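Local coordinates for protein NEDD8-conjugating enzyme UBC12 (Saccharomyces cerevisiae, PDB 3O2U) that accepts the ubiquitin-like protein NEDD8/RUB1 from its E1 enzyme as a cysteine thioester and attaches it covalently to other proteins, chiefly the cullin CDC53, at residues R31-R36 with V91-P96; P44-L49 with R71-Y76; G75-G80 with K164-A169. All blocks are in the same frame, centred on the assembly; numbering follows the deposited sequence. Where two conformers were deposited one is given.

Interaction 1 (R31-R36 with V91-P96); sequences RIRLKR and VYPIEP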
loop_
_atom_site.group_PDB
_atom_site.type_symbol
_atom_site.label_atom_id
_atom_site.label_comp_id
_atom_site.label_asym_id
_atom_site.label_seq_id
_atom_site.Cartn_x
_atom_site.Cartn_y
_atom_site.Cartn_z
ATOM N N ARG A 31 -4.372 -0.914 16.259
ATOM C CA ARG A 31 -4.824 -2.233 15.799
ATOM C C ARG A 31 -6.332 -2.400 15.818
ATOM O O ARG A 31 -6.899 -3.042 14.931
ATOM C CB ARG A 31 -4.111 -3.358 16.574
ATOM C CG ARG A 31 -2.635 -3.341 16.248
ATOM C CD ARG A 31 -1.777 -4.374 16.950
ATOM N NE ARG A 31 -0.378 -4.053 16.669
ATOM C CZ ARG A 31 0.629 -4.922 16.690
ATOM N NH1 ARG A 31 0.408 -6.197 16.983
ATOM N NH2 ARG A 31 1.862 -4.505 16.424
ATOM N N ILE A 32 -6.987 -1.844 16.832
ATOM C CA ILE A 32 -8.451 -1.828 16.874
ATOM C C ILE A 32 -9.034 -1.085 15.677
ATOM O O ILE A 32 -10.026 -1.508 15.099
ATOM C CB ILE A 32 -8.984 -1.139 18.152
ATOM C CG1 ILE A 32 -8.657 -1.983 19.387
ATOM C CG2 ILE A 32 -10.495 -0.905 18.044
ATOM C CD1 ILE A 32 -9.214 -1.414 20.667
ATOM N N ARG A 33 -8.424 0.037 15.317
ATOM C CA ARG A 33 -8.881 0.817 14.165
ATOM C C ARG A 33 -8.633 0.076 12.837
ATOM O O ARG A 33 -9.488 0.052 11.958
ATOM C CB ARG A 33 -8.200 2.189 14.161
ATOM C CG ARG A 33 -8.386 2.970 12.850
ATOM C CD ARG A 33 -9.843 3.466 12.631
ATOM N NE ARG A 33 -9.976 3.731 11.197
ATOM C CZ ARG A 33 -9.734 4.897 10.612
ATOM N NH1 ARG A 33 -9.464 5.972 11.350
ATOM N NH2 ARG A 33 -9.816 4.992 9.285
ATOM N N LEU A 34 -7.478 -0.559 12.690
ATOM C CA LEU A 34 -7.246 -1.368 11.499
ATOM C C LEU A 34 -8.229 -2.558 11.409
ATOM O O LEU A 34 -8.727 -2.872 10.326
ATOM C CB LEU A 34 -5.790 -1.846 11.431
ATOM C CG LEU A 34 -5.464 -2.752 10.237
ATOM C CD1 LEU A 34 -5.853 -2.121 8.906
ATOM C CD2 LEU A 34 -3.981 -3.142 10.234
ATOM N N LYS A 35 -8.503 -3.231 12.524
ATOM C CA LYS A 35 -9.522 -4.304 12.497
ATOM C C LYS A 35 -10.875 -3.793 11.979
ATOM O O LYS A 35 -11.543 -4.449 11.184
ATOM C CB LYS A 35 -9.721 -4.903 13.888
ATOM C CG LYS A 35 -8.628 -5.851 14.334
ATOM C CD LYS A 35 -8.842 -6.242 15.790
ATOM C CE LYS A 35 -10.123 -7.062 15.960
ATOM N NZ LYS A 35 -10.118 -8.282 15.108
ATOM N N ARG A 36 -11.272 -2.618 12.452
ATOM C CA ARG A 36 -12.517 -1.991 12.031
ATOM C C ARG A 36 -12.491 -1.660 10.523
ATOM O O ARG A 36 -13.457 -1.898 9.810
ATOM C CB ARG A 36 -12.805 -0.785 12.943
ATOM C CG ARG A 36 -13.168 0.540 12.300
ATOM C CD ARG A 36 -13.337 1.639 13.382
ATOM N NE ARG A 36 -13.450 2.992 12.832
ATOM C CZ ARG A 36 -13.432 4.109 13.558
ATOM N NH1 ARG A 36 -13.304 4.054 14.877
ATOM N NH2 ARG A 36 -13.535 5.287 12.962
ATOM N N VAL A 91 0.931 3.950 14.984
ATOM C CA VAL A 91 0.449 5.322 14.931
ATOM C C VAL A 91 -0.680 5.519 13.900
ATOM O O VAL A 91 -1.190 6.617 13.708
ATOM C CB VAL A 91 1.652 6.287 14.795
ATOM C CG1 VAL A 91 1.418 7.370 13.782
ATOM C CG2 VAL A 91 2.006 6.863 16.183
ATOM N N TYR A 92 -1.102 4.423 13.273
ATOM C CA TYR A 92 -2.343 4.427 12.493
ATOM C C TYR A 92 -3.516 4.753 13.424
ATOM O O TYR A 92 -3.603 4.212 14.528
ATOM C CB TYR A 92 -2.549 3.055 11.853
ATOM C CG TYR A 92 -3.643 3.006 10.822
ATOM C CD1 TYR A 92 -3.515 3.694 9.621
ATOM C CD2 TYR A 92 -4.799 2.252 11.039
ATOM C CE1 TYR A 92 -4.513 3.646 8.667
ATOM C CE2 TYR A 92 -5.806 2.196 10.082
ATOM C CZ TYR A 92 -5.650 2.894 8.896
ATOM O OH TYR A 92 -6.626 2.858 7.926
ATOM N N PRO A 93 -4.447 5.609 12.981
ATOM C CA PRO A 93 -4.603 6.230 11.661
ATOM C C PRO A 93 -3.988 7.626 11.550
ATOM O O PRO A 93 -4.272 8.332 10.593
ATOM C CB PRO A 93 -6.126 6.367 11.552
ATOM C CG PRO A 93 -6.543 6.678 12.940
ATOM C CD PRO A 93 -5.535 6.025 13.887
ATOM N N ILE A 94 -3.172 8.032 12.516
ATOM C CA ILE A 94 -2.569 9.351 12.425
ATOM C C ILE A 94 -1.650 9.358 11.214
ATOM O O ILE A 94 -1.582 10.338 10.469
ATOM C CB ILE A 94 -1.800 9.710 13.710
ATOM C CG1 ILE A 94 -2.774 9.848 14.890
ATOM C CG2 ILE A 94 -1.008 10.979 13.516
ATOM C CD1 ILE A 94 -2.078 9.997 16.249
ATOM N N GLU A 95 -0.946 8.249 11.034
ATOM C CA GLU A 95 -0.150 7.997 9.837
ATOM C C GLU A 95 -0.757 6.833 9.067
ATOM O O GLU A 95 -1.207 5.861 9.675
ATOM C CB GLU A 95 1.286 7.633 10.211
ATOM C CG GLU A 95 2.030 8.736 10.942
ATOM C CD GLU A 95 3.028 9.447 10.074
ATOM O OE1 GLU A 95 3.842 8.757 9.419
ATOM O OE2 GLU A 95 3.006 10.700 10.058
ATOM N N PRO A 96 -0.746 6.913 7.734
ATOM C CA PRO A 96 -1.207 5.793 6.905
ATOM C C PRO A 96 -0.162 4.683 6.873
ATOM O O PRO A 96 0.979 4.917 7.280
ATOM C CB PRO A 96 -1.329 6.433 5.519
ATOM C CG PRO A 96 -0.252 7.483 5.522
ATOM C CD PRO A 96 -0.339 8.072 6.911
#

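Interaction 2 (P44-L49 with R71-Y76); sequences PPTVTL and RPDEGY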
loop_
_atom_site.group_PDB
_atom_site.type_symbol
_atom_site.label_atom_id
_atom_site.label_comp_id
_atom_site.label_asym_id
_atom_site.label_seq_id
_atom_site.Cartn_x
_atom_site.Cartn_y
_atom_site.Cartn_z
ATOM N N PRO A 44 -14.008 -4.320 -4.780
ATOM C CA PRO A 44 -14.488 -4.804 -6.077
ATOM C C PRO A 44 -13.743 -6.080 -6.458
ATOM O O PRO A 44 -12.689 -6.379 -5.875
ATOM C CB PRO A 44 -14.133 -3.667 -7.044
ATOM C CG PRO A 44 -13.037 -2.907 -6.388
ATOM C CD PRO A 44 -13.146 -3.127 -4.899
ATOM N N PRO A 45 -14.284 -6.837 -7.426
ATOM C CA PRO A 45 -13.703 -8.130 -7.809
ATOM C C PRO A 45 -12.289 -7.974 -8.367
ATOM O O PRO A 45 -11.545 -8.948 -8.435
ATOM C CB PRO A 45 -14.667 -8.644 -8.895
ATOM C CG PRO A 45 -15.948 -7.923 -8.635
ATOM C CD PRO A 45 -15.540 -6.561 -8.143
ATOM N N THR A 46 -11.917 -6.752 -8.726
ATOM C CA THR A 46 -10.587 -6.479 -9.254
ATOM C C THR A 46 -9.525 -6.333 -8.162
ATOM O O THR A 46 -8.345 -6.146 -8.461
ATOM C CB THR A 46 -10.597 -5.194 -10.067
ATOM O OG1 THR A 46 -11.331 -4.209 -9.333
ATOM C CG2 THR A 46 -11.276 -5.427 -11.424
ATOM N N VAL A 47 -9.940 -6.408 -6.905
ATOM C CA VAL A 47 -8.990 -6.301 -5.806
ATOM C C VAL A 47 -9.137 -7.428 -4.808
ATOM O O VAL A 47 -10.224 -7.674 -4.281
ATOM C CB VAL A 47 -9.116 -4.979 -5.040
ATOM C CG1 VAL A 47 -8.089 -4.945 -3.873
ATOM C CG2 VAL A 47 -8.895 -3.790 -5.977
ATOM N N THR A 48 -8.034 -8.108 -4.535
ATOM C CA THR A 48 -8.039 -9.118 -3.491
ATOM C C THR A 48 -7.017 -8.739 -2.413
ATOM O O THR A 48 -6.072 -7.988 -2.673
ATOM C CB THR A 48 -7.763 -10.496 -4.075
ATOM O OG1 THR A 48 -6.449 -10.529 -4.634
ATOM C CG2 THR A 48 -8.764 -10.793 -5.181
ATOM N N LEU A 49 -7.216 -9.237 -1.201
ATOM C CA LEU A 49 -6.419 -8.801 -0.065
ATOM C C LEU A 49 -6.070 -10.008 0.793
ATOM O O LEU A 49 -6.923 -10.849 1.054
ATOM C CB LEU A 49 -7.189 -7.766 0.754
ATOM C CG LEU A 49 -6.440 -7.135 1.926
ATOM C CD1 LEU A 49 -7.064 -5.834 2.340
ATOM C CD2 LEU A 49 -6.405 -8.091 3.117
ATOM N N ARG A 71 -5.913 -6.236 -9.892
ATOM C CA ARG A 71 -6.016 -6.850 -11.222
ATOM C C ARG A 71 -7.136 -6.154 -12.010
ATOM O O ARG A 71 -8.278 -6.602 -11.997
ATOM C CB ARG A 71 -6.312 -8.349 -11.098
ATOM C CG ARG A 71 -6.235 -9.128 -12.422
ATOM C CD ARG A 71 -6.308 -10.621 -12.157
ATOM N NE ARG A 71 -6.233 -11.441 -13.374
ATOM C CZ ARG A 71 -7.300 -11.818 -14.081
ATOM N NH1 ARG A 71 -8.517 -11.429 -13.712
ATOM N NH2 ARG A 71 -7.153 -12.575 -15.161
ATOM N N PRO A 72 -6.812 -5.035 -12.656
ATOM C CA PRO A 72 -7.807 -4.207 -13.347
ATOM C C PRO A 72 -8.453 -5.001 -14.471
ATOM O O PRO A 72 -7.776 -5.829 -15.076
ATOM C CB PRO A 72 -6.962 -3.081 -13.947
ATOM C CG PRO A 72 -5.751 -3.028 -13.108
ATOM C CD PRO A 72 -5.465 -4.440 -12.713
ATOM N N ASP A 73 -9.725 -4.762 -14.760
ATOM C CA ASP A 73 -10.342 -5.457 -15.885
ATOM C C ASP A 73 -10.615 -4.518 -17.055
ATOM O O ASP A 73 -11.326 -4.878 -17.997
ATOM C CB ASP A 73 -11.609 -6.189 -15.453
ATOM C CG ASP A 73 -12.678 -5.252 -14.916
ATOM O OD1 ASP A 73 -12.425 -4.031 -14.834
ATOM O OD2 ASP A 73 -13.775 -5.744 -14.577
ATOM N N GLU A 74 -10.037 -3.321 -16.984
ATOM C CA GLU A 74 -10.115 -2.333 -18.053
ATOM C C GLU A 74 -8.872 -1.434 -18.014
ATOM O O GLU A 74 -8.100 -1.480 -17.052
ATOM C CB GLU A 74 -11.402 -1.501 -17.930
ATOM C CG GLU A 74 -11.519 -0.712 -16.627
ATOM C CD GLU A 74 -12.823 0.088 -16.523
ATOM O OE1 GLU A 74 -13.721 -0.087 -17.382
ATOM O OE2 GLU A 74 -12.949 0.893 -15.579
ATOM N N GLY A 75 -8.659 -0.637 -19.061
ATOM C CA GLY A 75 -7.527 0.276 -19.100
ATOM C C GLY A 75 -6.198 -0.317 -19.570
ATOM O O GLY A 75 -6.113 -1.475 -19.987
ATOM N N TYR A 76 -5.143 0.489 -19.485
ATOM C CA TYR A 76 -3.830 0.102 -19.992
ATOM C C TYR A 76 -3.278 -1.186 -19.386
ATOM O O TYR A 76 -2.579 -1.955 -20.056
ATOM C CB TYR A 76 -2.842 1.217 -19.714
ATOM C CG TYR A 76 -3.089 2.471 -20.505
ATOM C CD1 TYR A 76 -3.063 2.448 -21.891
ATOM C CD2 TYR A 76 -3.328 3.683 -19.865
ATOM C CE1 TYR A 76 -3.265 3.591 -22.627
ATOM C CE2 TYR A 76 -3.528 4.840 -20.593
ATOM C CZ TYR A 76 -3.497 4.785 -21.978
ATOM O OH TYR A 76 -3.701 5.926 -22.717
#

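Interaction 3 (G75-G80 with K164-A169); sequences GYYNYG and KEFAEA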
loop_
_atom_site.group_PDB
_atom_site.type_symbol
_atom_site.label_atom_id
_atom_site.label_comp_id
_atom_site.label_asym_id
_atom_site.label_seq_id
_atom_site.Cartn_x
_atom_site.Cartn_y
_atom_site.Cartn_z
ATOM N N GLY A 75 -8.659 -0.637 -19.061
ATOM C CA GLY A 75 -7.527 0.276 -19.100
ATOM C C GLY A 75 -6.198 -0.317 -19.570
ATOM O O GLY A 75 -6.113 -1.475 -19.987
ATOM N N TYR A 76 -5.143 0.489 -19.485
ATOM C CA TYR A 76 -3.830 0.102 -19.992
ATOM C C TYR A 76 -3.278 -1.186 -19.386
ATOM O O TYR A 76 -2.579 -1.955 -20.056
ATOM C CB TYR A 76 -2.842 1.217 -19.714
ATOM C CG TYR A 76 -3.089 2.471 -20.505
ATOM C CD1 TYR A 76 -3.063 2.448 -21.891
ATOM C CD2 TYR A 76 -3.328 3.683 -19.865
ATOM C CE1 TYR A 76 -3.265 3.591 -22.627
ATOM C CE2 TYR A 76 -3.528 4.840 -20.593
ATOM C CZ TYR A 76 -3.497 4.785 -21.978
ATOM O OH TYR A 76 -3.701 5.926 -22.717
ATOM N N TYR A 77 -3.580 -1.395 -18.112
ATOM C CA TYR A 77 -3.004 -2.484 -17.335
ATOM C C TYR A 77 -3.998 -3.617 -17.190
ATOM O O TYR A 77 -3.835 -4.478 -16.337
ATOM C CB TYR A 77 -2.585 -1.968 -15.945
ATOM C CG TYR A 77 -1.573 -0.851 -16.024
ATOM C CD1 TYR A 77 -0.209 -1.124 -16.019
ATOM C CD2 TYR A 77 -1.977 0.472 -16.157
ATOM C CE1 TYR A 77 0.723 -0.110 -16.114
ATOM C CE2 TYR A 77 -1.057 1.496 -16.260
ATOM C CZ TYR A 77 0.294 1.196 -16.248
ATOM O OH TYR A 77 1.221 2.205 -16.332
ATOM N N ASN A 78 -5.036 -3.609 -18.025
ATOM C CA ASN A 78 -6.061 -4.638 -17.962
ATOM C C ASN A 78 -5.475 -6.041 -17.851
ATOM O O ASN A 78 -4.572 -6.424 -18.603
ATOM C CB ASN A 78 -7.049 -4.529 -19.137
ATOM C CG ASN A 78 -6.409 -4.847 -20.472
ATOM O OD1 ASN A 78 -6.346 -5.996 -20.871
ATOM N ND2 ASN A 78 -5.919 -3.830 -21.156
ATOM N N TYR A 79 -5.991 -6.781 -16.875
ATOM C CA TYR A 79 -5.628 -8.175 -16.616
ATOM C C TYR A 79 -4.190 -8.445 -16.130
ATOM O O TYR A 79 -3.784 -9.601 -15.968
ATOM C CB TYR A 79 -6.025 -9.042 -17.809
ATOM C CG TYR A 79 -7.522 -8.990 -17.976
ATOM C CD1 TYR A 79 -8.339 -9.807 -17.220
ATOM C CD2 TYR A 79 -8.118 -8.073 -18.832
ATOM C CE1 TYR A 79 -9.704 -9.755 -17.332
ATOM C CE2 TYR A 79 -9.503 -8.014 -18.961
ATOM C CZ TYR A 79 -10.287 -8.859 -18.195
ATOM O OH TYR A 79 -11.658 -8.824 -18.292
ATOM N N GLY A 80 -3.435 -7.383 -15.880
ATOM C CA GLY A 80 -2.173 -7.524 -15.163
ATOM C C GLY A 80 -2.431 -7.554 -13.661
ATOM O O GLY A 80 -3.377 -6.936 -13.187
ATOM N N LYS A 164 -1.816 4.992 -27.917
ATOM C CA LYS A 164 -1.424 3.753 -28.583
ATOM C C LYS A 164 0.006 3.414 -28.183
ATOM O O LYS A 164 0.348 2.253 -27.967
ATOM C CB LYS A 164 -1.543 3.883 -30.100
ATOM N N GLU A 165 0.826 4.452 -28.067
ATOM C CA GLU A 165 2.228 4.305 -27.710
ATOM C C GLU A 165 2.388 3.792 -26.278
ATOM O O GLU A 165 3.146 2.858 -26.025
ATOM C CB GLU A 165 2.958 5.645 -27.864
ATOM C CG GLU A 165 3.221 6.069 -29.312
ATOM C CD GLU A 165 2.032 6.751 -29.980
ATOM O OE1 GLU A 165 0.904 6.679 -29.447
ATOM O OE2 GLU A 165 2.228 7.363 -31.053
ATOM N N PHE A 166 1.668 4.409 -25.345
ATOM C CA PHE A 166 1.755 4.020 -23.949
ATOM C C PHE A 166 1.134 2.645 -23.782
ATOM O O PHE A 166 1.638 1.818 -23.036
ATOM C CB PHE A 166 1.065 5.049 -23.047
ATOM C CG PHE A 166 1.251 4.790 -21.574
ATOM C CD1 PHE A 166 2.465 5.046 -20.958
ATOM C CD2 PHE A 166 0.209 4.291 -20.808
ATOM C CE1 PHE A 166 2.640 4.804 -19.603
ATOM C CE2 PHE A 166 0.373 4.056 -19.456
ATOM C CZ PHE A 166 1.590 4.314 -18.854
ATOM N N ALA A 167 0.045 2.395 -24.499
ATOM C CA ALA A 167 -0.639 1.113 -24.407
ATOM C C ALA A 167 0.268 -0.048 -24.795
ATOM O O ALA A 167 0.231 -1.106 -24.176
ATOM C CB ALA A 167 -1.892 1.112 -25.260
ATOM N N GLU A 168 1.071 0.141 -25.833
ATOM C CA GLU A 168 1.940 -0.929 -26.301
ATOM C C GLU A 168 3.166 -1.094 -25.411
ATOM O O GLU A 168 3.657 -2.209 -25.234
ATOM C CB GLU A 168 2.343 -0.703 -27.759
ATOM C CG GLU A 168 1.206 -0.930 -28.748
ATOM C CD GLU A 168 1.644 -0.721 -30.191
ATOM O OE1 GLU A 168 2.774 -0.222 -30.401
ATOM O OE2 GLU A 168 0.860 -1.051 -31.109
ATOM N N ALA A 169 3.649 0.013 -24.851
ATOM C CA ALA A 169 4.757 -0.036 -23.904
ATOM C C ALA A 169 4.354 -0.778 -22.629
ATOM O O ALA A 169 5.157 -1.509 -22.044
ATOM C CB ALA A 169 5.215 1.353 -23.569
#

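Interaction 1 (R31-R36 with V91-P96)
R33 on helix 29-39 and P93 in the loop between strands 82-87 and 98-101 mark the closest backbone approach, their CA atoms 7.3 Å apart, so side chains have to bridge the gap. The peptide between Y92 and P93 is cis, and it folds the proline back on its neighbour: P93 CB sits over the centre of one face of the Y92 ring. That compact pair is what the helix meets. R33 leaves with CG anti to its backbone N (chi1 168°) and then bends at chi2 (70°), which carries its guanidinium round to the proline. Its NH1 lies 3.4 Å from P93 CB, while higher up the chain R33 CG touches Y92 CE2 at 3.9 Å. The guanidinium and the phenol ring are turned 51° to each other, so they do not stack. One residue on, L34 adds an apolar touch, its CB 4.2 Å from Y92 CD2. No hydrogen bond passes between the two segments. Instead, D37 serves both: it forms a salt bridge with R33 NE and takes a hydrogen bond from the Y92 hydroxyl, while the carbonyls of P127 and L129 hold R33 NH1 and NH2. The cis Tyr-Pro step opens the YPxxPP sequence, a signature of ubiquitin-conjugating enzymes, here docked against helix 29-39, the first helix of the UBC core.

Interaction 2 (P44-L49 with R71-Y76)
This is a backbone contact centred on T46 and R71, at the mouth of the hairpin made by strands 47-51 and 65-70, where the first strand is about to begin and the second has just ended. The CA atoms of T46 and R71 are 5.0 Å apart. R71 N donates to T46 O over 2.8 Å, nearly straight at 173°, and this is the only hydrogen bond between the two segments. It carries on the antiparallel ladder, whose next pair inward is T48 with I69. R71 O faces side chain instead: it lies 3.3 Å from T46 CG2, with T46 CB just as near. The threonine torsion explains this, since chi1 of 45° puts OG1 between the backbone N and carbonyl carbon and leaves the methyl anti to the carbonyl carbon. From there CG2 reaches along the opposing backbone to D73 N, at 3.7 Å, and to the carboxylate carbon D73 CG, at 3.8 Å, with both carboxylate oxygens only slightly farther away. R71 contributes little beyond its backbone and CB; its extended chain leads off to pack on Y79, S81 and P190. Leading into the strand, a type I turn from P44 to V47, closed by V47 N to P44 O at 2.9 Å, swings the chain into line. V47 and P72 both turn their side chains to helix 131-143, meeting I135 and F142. The pairing thus closes the open end of the first hairpin in the antiparallel meander of the UBC fold.

Interaction 3 (G75-G80 with K164-A169)
The carbonyl O of G75, next to the Y76 that packs on F166, is gripped twice by N78: by the side-chain ND2 at 2.6 Å, nearly straight at 172°, and by the backbone N at 3.1 Å. Together these bonds fasten a type I turn from G75 to N78 that presents two tyrosines to helix 163-174. Y76 and F166 form a T-shaped pair, ring centroids 4.9 Å apart and planes at 83°. The phenylalanine supplies the edge, and its CD2 points at the middle of one face of the tyrosine. A chi1 of -173° swings the F166 ring away from its own backbone N and sets that edge against Y76. Near its CD1 corner, and on the same side as F166, the Y76 ring also meets the helix obliquely, with Y76 CD1 3.8 Å from A167 CB. Farther round the F166 ring edge, Y77 OH lies 3.3 Å from F166 CZ, while hydrogen-bonded to F106 O. With an alanine in place of Y76, the F166 edge would probably lose the aromatic face it points into, and a gap would be likely to open beside A167. No hydrogen bond crosses between the two segments, so their grip rests on aromatic and apolar contact; the polar groups bond within the turn or, for the Y77 hydroxyl, to F106.

Interaction 1 is the most buried of the three and stands apart, about 35 Å centre to centre from interaction 3 and beyond the chain's centre from it. Interactions 2 and 3 are only partly buried and adjoin: both draw on the loop between strands 65-70 and 82-87, share G75 and Y76, and are tied by a probable backbone hydrogen bond from Y79 N to P72 O. Their chemistry differs, however. Interaction 2 relies on a main-chain bond in line with the sheet, whereas interactions 1 and 3 bring loop side chains against a helix with no hydrogen bond across, one through an arginine and a tyrosine-proline pair, the other through crossed aromatic rings.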